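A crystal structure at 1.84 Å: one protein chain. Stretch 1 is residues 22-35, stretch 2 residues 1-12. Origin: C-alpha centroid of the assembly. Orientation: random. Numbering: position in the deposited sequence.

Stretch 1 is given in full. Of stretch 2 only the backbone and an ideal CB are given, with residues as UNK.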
# COMPACT_ATOMS: atom_id res chain seq x y z
N THR A 22 1.24 -8.15 -8.11
CA THR A 22 0.80 -7.89 -6.72
C THR A 22 -0.67 -8.31 -6.60
O THR A 22 -0.99 -9.00 -5.62
CB THR A 22 1.04 -6.44 -6.30
OG1 THR A 22 2.38 -6.08 -6.63
CG2 THR A 22 0.81 -6.22 -4.83
N ALA A 23 -1.52 -7.98 -7.57
CA ALA A 23 -2.94 -8.43 -7.53
C ALA A 23 -3.01 -9.97 -7.49
O ALA A 23 -3.81 -10.52 -6.69
CB ALA A 23 -3.73 -7.88 -8.69
N ARG A 24 -2.19 -10.67 -8.27
CA ARG A 24 -2.20 -12.17 -8.26
C ARG A 24 -1.75 -12.69 -6.88
O ARG A 24 -2.37 -13.66 -6.41
CB ARG A 24 -1.37 -12.72 -9.43
CG ARG A 24 -2.01 -12.46 -10.79
CD ARG A 24 -1.28 -13.18 -11.92
NE ARG A 24 -0.86 -12.35 -13.05
CZ ARG A 24 -1.44 -12.31 -14.26
NH1 ARG A 24 -2.51 -13.03 -14.54
NH2 ARG A 24 -0.93 -11.52 -15.20
N GLN A 25 -0.76 -12.05 -6.22
CA GLN A 25 -0.29 -12.45 -4.86
C GLN A 25 -1.39 -12.19 -3.84
O GLN A 25 -1.61 -13.09 -3.00
CB GLN A 25 0.97 -11.71 -4.44
CG GLN A 25 2.19 -12.19 -5.21
CD GLN A 25 3.39 -11.41 -4.78
OE1 GLN A 25 3.31 -10.19 -4.66
NE2 GLN A 25 4.48 -12.11 -4.50
N ILE A 26 -2.10 -11.06 -3.94
CA ILE A 26 -3.19 -10.73 -2.97
C ILE A 26 -4.25 -11.84 -3.08
O ILE A 26 -4.62 -12.36 -2.03
CB ILE A 26 -3.77 -9.34 -3.25
CG1 ILE A 26 -2.80 -8.24 -2.84
CG2 ILE A 26 -5.13 -9.16 -2.60
CD1 ILE A 26 -3.05 -6.91 -3.52
N GLU A 27 -4.68 -12.17 -4.31
CA GLU A 27 -5.80 -13.11 -4.53
C GLU A 27 -5.40 -14.54 -4.16
O GLU A 27 -6.26 -15.24 -3.62
CB GLU A 27 -6.34 -13.00 -5.95
CG GLU A 27 -7.02 -11.68 -6.23
CD GLU A 27 -7.52 -11.59 -7.66
OE1 GLU A 27 -7.14 -10.62 -8.38
OE2 GLU A 27 -8.28 -12.50 -8.06
N ALA A 28 -4.16 -14.97 -4.42
CA ALA A 28 -3.66 -16.33 -4.09
C ALA A 28 -3.64 -16.53 -2.56
O ALA A 28 -3.83 -17.68 -2.12
CB ALA A 28 -2.30 -16.58 -4.71
N ALA A 29 -3.45 -15.46 -1.78
CA ALA A 29 -3.51 -15.45 -0.30
C ALA A 29 -4.96 -15.31 0.21
O ALA A 29 -5.14 -15.27 1.44
CB ALA A 29 -2.63 -14.34 0.23
N GLY A 30 -5.96 -15.26 -0.68
CA GLY A 30 -7.39 -15.23 -0.33
C GLY A 30 -7.97 -13.82 -0.24
O GLY A 30 -9.16 -13.70 0.06
N GLY A 31 -7.18 -12.78 -0.50
CA GLY A 31 -7.65 -11.38 -0.43
C GLY A 31 -8.37 -10.94 -1.69
O GLY A 31 -8.37 -11.71 -2.66
N ARG A 32 -8.97 -9.74 -1.66
CA ARG A 32 -9.56 -9.08 -2.86
C ARG A 32 -8.65 -7.91 -3.26
O ARG A 32 -8.38 -7.06 -2.37
CB ARG A 32 -10.98 -8.60 -2.58
CG ARG A 32 -12.07 -9.59 -2.97
CD ARG A 32 -13.50 -9.03 -2.97
NE ARG A 32 -14.29 -9.62 -1.89
CZ ARG A 32 -14.06 -9.47 -0.57
NH1 ARG A 32 -13.07 -8.71 -0.13
NH2 ARG A 32 -14.83 -10.09 0.31
N ALA A 33 -8.23 -7.87 -4.53
CA ALA A 33 -7.23 -6.93 -5.08
C ALA A 33 -7.93 -5.79 -5.83
O ALA A 33 -8.86 -6.09 -6.58
CB ALA A 33 -6.24 -7.64 -5.99
N TYR A 34 -7.49 -4.55 -5.62
CA TYR A 34 -7.99 -3.32 -6.28
C TYR A 34 -6.80 -2.60 -6.93
O TYR A 34 -6.06 -1.93 -6.23
CB TYR A 34 -8.79 -2.44 -5.29
CG TYR A 34 -10.01 -3.15 -4.78
CD1 TYR A 34 -9.89 -4.00 -3.69
CD2 TYR A 34 -11.24 -3.10 -5.43
CE1 TYR A 34 -10.97 -4.73 -3.23
CE2 TYR A 34 -12.33 -3.84 -4.98
CZ TYR A 34 -12.19 -4.65 -3.87
OH TYR A 34 -13.20 -5.44 -3.40
N ALA A 35 -6.58 -2.82 -8.24
CA ALA A 35 -5.41 -2.29 -8.98
C ALA A 35 -5.69 -0.84 -9.38
O ALA A 35 -6.79 -0.57 -9.85
CB ALA A 35 -5.14 -3.14 -10.20
N UNK A 1 -4.83 -21.87 4.66
CA UNK A 1 -3.95 -21.43 3.53
C UNK A 1 -4.54 -20.21 2.80
O UNK A 1 -4.09 -19.95 1.66
CB UNK A 1 -3.75 -22.57 2.53
N UNK A 2 -5.49 -19.47 3.41
CA UNK A 2 -6.05 -18.18 2.90
C UNK A 2 -5.97 -17.13 4.00
O UNK A 2 -7.00 -16.72 4.56
CB UNK A 2 -7.50 -18.34 2.44
N UNK A 3 -4.75 -16.67 4.36
CA UNK A 3 -4.60 -15.75 5.50
C UNK A 3 -5.21 -14.36 5.26
O UNK A 3 -5.40 -13.66 6.21
CB UNK A 3 -3.11 -15.59 5.83
N UNK A 4 -5.51 -13.99 4.01
CA UNK A 4 -6.15 -12.69 3.69
C UNK A 4 -7.64 -12.86 3.36
O UNK A 4 -8.23 -11.90 2.78
CB UNK A 4 -5.44 -12.02 2.51
N UNK A 5 -8.25 -14.00 3.69
CA UNK A 5 -9.72 -14.19 3.44
C UNK A 5 -10.48 -12.98 4.03
O UNK A 5 -10.32 -12.68 5.20
CB UNK A 5 -10.23 -15.49 4.06
N UNK A 6 -11.28 -12.31 3.20
CA UNK A 6 -12.19 -11.23 3.62
C UNK A 6 -11.46 -9.91 3.79
O UNK A 6 -12.03 -9.01 4.46
CB UNK A 6 -12.89 -11.60 4.93
N UNK A 7 -10.21 -9.80 3.29
CA UNK A 7 -9.44 -8.53 3.37
C UNK A 7 -9.37 -7.87 1.99
O UNK A 7 -9.18 -8.59 0.99
CB UNK A 7 -8.03 -8.78 3.90
N UNK A 8 -9.52 -6.54 1.97
CA UNK A 8 -9.39 -5.71 0.75
C UNK A 8 -8.00 -5.06 0.72
O UNK A 8 -7.57 -4.51 1.74
CB UNK A 8 -10.48 -4.64 0.70
N UNK A 9 -7.32 -5.16 -0.42
CA UNK A 9 -5.95 -4.59 -0.59
C UNK A 9 -5.89 -3.92 -1.96
O UNK A 9 -6.13 -4.63 -2.97
CB UNK A 9 -4.87 -5.66 -0.47
N UNK A 10 -5.58 -2.62 -1.99
CA UNK A 10 -5.30 -1.84 -3.22
C UNK A 10 -3.81 -1.89 -3.56
O UNK A 10 -2.97 -1.95 -2.61
CB UNK A 10 -5.75 -0.39 -3.05
N UNK A 11 -3.48 -1.88 -4.84
CA UNK A 11 -2.08 -1.70 -5.34
C UNK A 11 -2.08 -0.49 -6.26
O UNK A 11 -2.74 -0.53 -7.28
CB UNK A 11 -1.57 -2.94 -6.08
N UNK A 12 -1.48 0.61 -5.81
CA UNK A 12 -1.23 1.84 -6.59
C UNK A 12 0.17 1.77 -7.18
O UNK A 12 1.17 1.84 -6.44
CB UNK A 12 -1.39 3.09 -5.72

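At position 1 the CB points sideways, with nothing of stretch 1 within 5.5 Å. Almost any residue would fit. It is A1, poorly ordered.

Position 2 also points sideways, with its CB 4.2 Å from G30 CA. A small side chain suits the bare glycine. It is A2.

At position 3 the CB points sideways and phi is -68°. Its N lies 3.3 Å from A29 O without needing to donate, so proline is allowed, among many others. It is P3, whose CG lies 4.4 Å from A29 CB.

Position 4 faces stretch 1. Its N donates to A29 O at 2.9 Å, and its CB points toward the helix end, where A29 CB offers an apolar surface. Leucine, isoleucine or methionine would suit. It is L4; its CD1 reaches A29 CB at 3.9 Å.

Position 5 points away, so polar residues fit. It is E5. Its OE1 lies 3.4 Å from G30 O; both are acceptors.

Position 6 has phi 81°, which favours glycine; asparagine is also possible. It is G6.

Position 7 points sideways, and long polar residues suit. Its O accepts from R32 N at 2.9 Å. It is R7, and the end of its side chain leads away.

Position 8 begins the parallel strand pairing, on the face of R32 and Y34. The R32 guanidinium and Y34 OH offer donors, so asparagine, aspartate or glutamine would answer. It is N8. Its OD1 lies 2.6 Å from R32 NH1 and accepts a weak hydrogen bond from Y34 OH at 3.4 Å.

Position 9 turns to the other face, toward the helix. Its ideal CB is 3.8 Å from I26 CD1, so a compact apolar residue, valine or isoleucine, fits. It is V9, whose CG1 packs on I26 CD1 at 3.6 Å. Its N bonds R32 O at 2.9 Å, and its O receives Y34 N at 3.0 Å.

Position 10 returns to the face of Y34. Its ideal CB is 3.5 Å from Y34 O, and a small residue would sit easily. It is A10.

Position 11 faces T22 CG2 and A35 on the helix side. A branched or long apolar residue suits. It is I11: CD1 meets T22 CG2 at 3.9 Å, and CG2 meets A35 CB at 4.2 Å. Its N bonds Y34 O at 2.9 Å.

Position 12 points away, without contact. Stretch 1 sets no demand. It is A12.

Stretch 2, residues 1-12: AAPLEGRNVAIA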
# COMPACT_ATOMS: atom_id res chain seq x y z
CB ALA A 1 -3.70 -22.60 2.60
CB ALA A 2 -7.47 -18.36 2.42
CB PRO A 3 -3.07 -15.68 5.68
CG PRO A 3 -2.51 -15.96 4.28
CD PRO A 3 -3.47 -17.00 3.72
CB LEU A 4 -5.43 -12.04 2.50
CG LEU A 4 -3.99 -11.57 2.74
CD1 LEU A 4 -3.49 -10.76 1.54
CD2 LEU A 4 -3.87 -10.77 4.03
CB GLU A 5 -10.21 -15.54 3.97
CG GLU A 5 -11.71 -15.78 3.81
CD GLU A 5 -12.32 -15.78 2.41
OE1 GLU A 5 -11.55 -15.69 1.40
OE2 GLU A 5 -13.58 -15.88 2.31
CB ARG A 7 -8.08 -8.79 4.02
CG ARG A 7 -8.20 -9.00 5.53
CD ARG A 7 -7.37 -10.14 6.07
NE ARG A 7 -7.65 -10.50 7.47
CZ ARG A 7 -7.48 -9.71 8.53
NH1 ARG A 7 -7.03 -8.47 8.40
NH2 ARG A 7 -7.75 -10.16 9.75
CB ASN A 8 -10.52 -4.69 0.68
CG ASN A 8 -11.88 -5.35 0.56
OD1 ASN A 8 -12.07 -6.26 -0.26
ND2 ASN A 8 -12.83 -4.87 1.34
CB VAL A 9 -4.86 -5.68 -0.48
CG1 VAL A 9 -3.48 -5.04 -0.48
CG2 VAL A 9 -5.06 -6.61 0.71
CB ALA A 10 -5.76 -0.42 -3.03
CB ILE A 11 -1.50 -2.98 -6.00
CG1 ILE A 11 -0.14 -2.71 -6.65
CG2 ILE A 11 -2.46 -3.64 -6.98
CD1 ILE A 11 0.94 -2.37 -5.63
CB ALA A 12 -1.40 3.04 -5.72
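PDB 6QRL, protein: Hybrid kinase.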